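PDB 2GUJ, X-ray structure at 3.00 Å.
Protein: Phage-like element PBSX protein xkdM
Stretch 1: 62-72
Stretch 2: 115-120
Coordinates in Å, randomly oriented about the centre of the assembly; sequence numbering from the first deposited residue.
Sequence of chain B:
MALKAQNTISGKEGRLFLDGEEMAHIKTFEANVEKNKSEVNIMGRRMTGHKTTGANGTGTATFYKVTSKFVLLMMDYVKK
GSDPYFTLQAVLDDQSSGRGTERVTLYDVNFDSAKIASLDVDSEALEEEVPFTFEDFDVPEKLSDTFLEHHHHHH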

# COMPACT_ATOMS: atom_id res chain seq x y z
N THR B 62 -5.47 10.26 -0.04
CA THR B 62 -6.24 10.73 -1.18
C THR B 62 -6.53 12.22 -1.06
O THR B 62 -6.89 12.71 0.01
CB THR B 62 -7.58 9.97 -1.31
OG1 THR B 62 -8.13 9.72 -0.01
CG2 THR B 62 -7.37 8.66 -2.05
N PHE B 63 -6.37 12.94 -2.16
CA PHE B 63 -6.62 14.36 -2.14
C PHE B 63 -8.08 14.71 -2.39
O PHE B 63 -8.80 13.97 -3.08
CB PHE B 63 -5.72 15.07 -3.15
CG PHE B 63 -4.25 14.94 -2.85
CD1 PHE B 63 -3.59 13.71 -3.00
CD2 PHE B 63 -3.51 16.04 -2.43
CE1 PHE B 63 -2.22 13.59 -2.74
CE2 PHE B 63 -2.14 15.93 -2.17
CZ PHE B 63 -1.50 14.70 -2.32
N TYR B 64 -8.50 15.82 -1.81
CA TYR B 64 -9.87 16.33 -1.94
C TYR B 64 -9.98 17.23 -3.17
O TYR B 64 -10.66 16.88 -4.13
CB TYR B 64 -10.26 17.09 -0.64
CG TYR B 64 -11.28 18.21 -0.81
CD1 TYR B 64 -12.53 17.98 -1.39
CD2 TYR B 64 -10.98 19.51 -0.39
CE1 TYR B 64 -13.45 19.03 -1.56
CE2 TYR B 64 -11.88 20.55 -0.55
CZ TYR B 64 -13.11 20.31 -1.14
OH TYR B 64 -13.98 21.37 -1.32
N LYS B 65 -9.31 18.37 -3.16
CA LYS B 65 -9.36 19.28 -4.31
C LYS B 65 -7.95 19.48 -4.85
O LYS B 65 -6.97 19.25 -4.15
CB LYS B 65 -9.96 20.64 -3.90
CG LYS B 65 -9.26 21.28 -2.70
CD LYS B 65 -9.57 22.77 -2.57
CE LYS B 65 -11.07 23.04 -2.40
NZ LYS B 65 -11.37 24.48 -2.19
N VAL B 66 -7.85 19.91 -6.11
CA VAL B 66 -6.54 20.15 -6.70
C VAL B 66 -6.44 21.48 -7.40
O VAL B 66 -7.04 21.70 -8.44
CB VAL B 66 -6.17 19.07 -7.72
CG1 VAL B 66 -4.71 19.24 -8.13
CG2 VAL B 66 -6.40 17.70 -7.13
N THR B 67 -5.66 22.38 -6.81
CA THR B 67 -5.47 23.70 -7.38
C THR B 67 -4.56 23.66 -8.61
O THR B 67 -3.43 23.18 -8.54
CB THR B 67 -4.86 24.68 -6.35
OG1 THR B 67 -4.15 25.71 -7.05
CG2 THR B 67 -3.91 23.95 -5.40
N SER B 68 -5.07 24.18 -9.72
CA SER B 68 -4.32 24.23 -10.97
C SER B 68 -2.90 24.65 -10.63
O SER B 68 -1.93 24.00 -11.03
CB SER B 68 -4.93 25.24 -11.92
OG SER B 68 -6.22 24.84 -12.32
N LYS B 69 -2.80 25.73 -9.87
CA LYS B 69 -1.50 26.26 -9.46
C LYS B 69 -0.60 25.12 -9.03
O LYS B 69 0.48 24.90 -9.60
CB LYS B 69 -1.70 27.21 -8.28
CG LYS B 69 -2.66 28.35 -8.56
CD LYS B 69 -3.12 28.96 -7.26
CE LYS B 69 -4.10 30.10 -7.46
NZ LYS B 69 -4.70 30.45 -6.14
N PHE B 70 -1.05 24.39 -8.01
CA PHE B 70 -0.30 23.26 -7.48
C PHE B 70 0.15 22.30 -8.58
O PHE B 70 1.35 22.01 -8.70
CB PHE B 70 -1.16 22.52 -6.45
CG PHE B 70 -0.43 21.44 -5.72
CD1 PHE B 70 0.82 21.68 -5.14
CD2 PHE B 70 -0.98 20.17 -5.61
CE1 PHE B 70 1.50 20.68 -4.47
CE2 PHE B 70 -0.31 19.16 -4.94
CZ PHE B 70 0.94 19.42 -4.37
N VAL B 71 -0.78 21.81 -9.38
CA VAL B 71 -0.42 20.90 -10.46
C VAL B 71 0.73 21.49 -11.25
O VAL B 71 1.83 20.93 -11.29
CB VAL B 71 -1.59 20.65 -11.39
CG1 VAL B 71 -1.47 19.26 -11.98
CG2 VAL B 71 -2.89 20.82 -10.64
N LEU B 72 0.47 22.65 -11.87
CA LEU B 72 1.49 23.34 -12.65
C LEU B 72 2.75 23.45 -11.80
O LEU B 72 3.86 23.27 -12.30
CB LEU B 72 1.02 24.75 -13.05
CG LEU B 72 2.10 25.70 -13.61
CD1 LEU B 72 2.82 25.04 -14.77
CD2 LEU B 72 1.48 27.03 -14.07
N LYS B 115 3.17 11.75 -10.52
CA LYS B 115 1.97 11.12 -9.95
C LYS B 115 0.96 12.18 -9.54
O LYS B 115 -0.25 11.96 -9.64
CB LYS B 115 2.34 10.25 -8.75
CG LYS B 115 2.77 8.82 -9.13
CD LYS B 115 3.62 8.19 -8.03
CE LYS B 115 2.95 8.33 -6.66
NZ LYS B 115 3.77 7.78 -5.54
N ILE B 116 1.44 13.33 -9.08
CA ILE B 116 0.54 14.39 -8.69
C ILE B 116 0.01 15.19 -9.88
O ILE B 116 -1.18 15.48 -9.95
CB ILE B 116 1.19 15.35 -7.70
CG1 ILE B 116 1.92 14.57 -6.62
CG2 ILE B 116 0.11 16.21 -7.05
CD1 ILE B 116 2.68 15.46 -5.65
N ALA B 117 0.89 15.52 -10.82
CA ALA B 117 0.50 16.27 -12.01
C ALA B 117 -0.61 15.50 -12.71
O ALA B 117 -1.50 16.09 -13.33
CB ALA B 117 1.68 16.42 -12.94
N SER B 118 -0.56 14.18 -12.60
CA SER B 118 -1.54 13.30 -13.23
C SER B 118 -2.93 13.34 -12.60
O SER B 118 -3.86 12.67 -13.08
CB SER B 118 -1.01 11.86 -13.21
OG SER B 118 -2.03 10.91 -13.49
N LEU B 119 -3.09 14.13 -11.55
CA LEU B 119 -4.38 14.24 -10.88
C LEU B 119 -5.45 14.97 -11.69
O LEU B 119 -6.62 14.96 -11.32
CB LEU B 119 -4.22 14.94 -9.53
CG LEU B 119 -3.83 14.01 -8.39
CD1 LEU B 119 -2.63 13.17 -8.79
CD2 LEU B 119 -3.52 14.83 -7.15
N ASP B 120 -5.05 15.59 -12.79
CA ASP B 120 -6.00 16.31 -13.63
C ASP B 120 -5.50 16.46 -15.07
O ASP B 120 -5.96 15.74 -15.96
CB ASP B 120 -6.27 17.70 -13.04
CG ASP B 120 -7.46 18.41 -13.70
OD1 ASP B 120 -8.59 17.88 -13.61
OD2 ASP B 120 -7.25 19.49 -14.29

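Residues 62-72 run from the end of a strand, through a short loop, into the first turns of a helix, and they pack against residues 115-120, where another helix ends and the chain turns. No hydrogen bond links the two stretches; the contact is made by apolar side chains and buries 334 Å², counted over both sides. The backbones are closest near Val71 and Ala117, whose CA atoms lie 5.0 Å apart, and are wider spaced at the loop, where the CA atoms of Val66 and Leu119 are separated by 7.6 Å.

Thr62 lies out of reach of the second stretch, so the contact begins with Phe63. Its CA-to-CB bond points toward residues 115-120, and the buried ring, in the m rotamer, meets Leu119 obliquely, with Phe63 CD1 4.3 Å from Leu119 CD2. Tyr64 and Lys65 then take the chain through an exposed segment that makes no contact.

Val66 turns back toward the second stretch. Its CG2 lies 4.1 Å from Leu119 CD2, the same methyl that approaches Phe63, so a single leucine branch packs against both the strand end and the loop. Leu119 lies within a type I turn from Ala117 to Asp120, and its N donates a hydrogen bond to Ile116 O (2.8 Å) as the helix comes to an end.

Thr67 occupies the N-cap position and touches nothing across the interface. Its carbonyl nevertheless helps to set the following helix, since Val71 N donates to Thr67 O at 3.1 Å; Leu72 N continues the pattern by donating to Ser68 O at 2.9 Å. Ser68 and Lys69 are exposed and make no contact with the second stretch.

At Phe70 the CA-to-CB bond points sideways, but the t rotamer brings the end of the side chain nearer. Phe70 CE2 lies 3.7 Å from Ile116 CG2, an oblique approach of methyl to ring between two buried residues. Such a pairing excludes water and is sustained by dispersion forces.

Val71, where the backbones are closest, has the largest covered area in either stretch. Its CG1 lies 4.3 Å from Ala117 CB and 3.4 Å from Ala117 O, so the valine methyl packs against main chain as well as side chain. Leu72 points away, and the contact ends there.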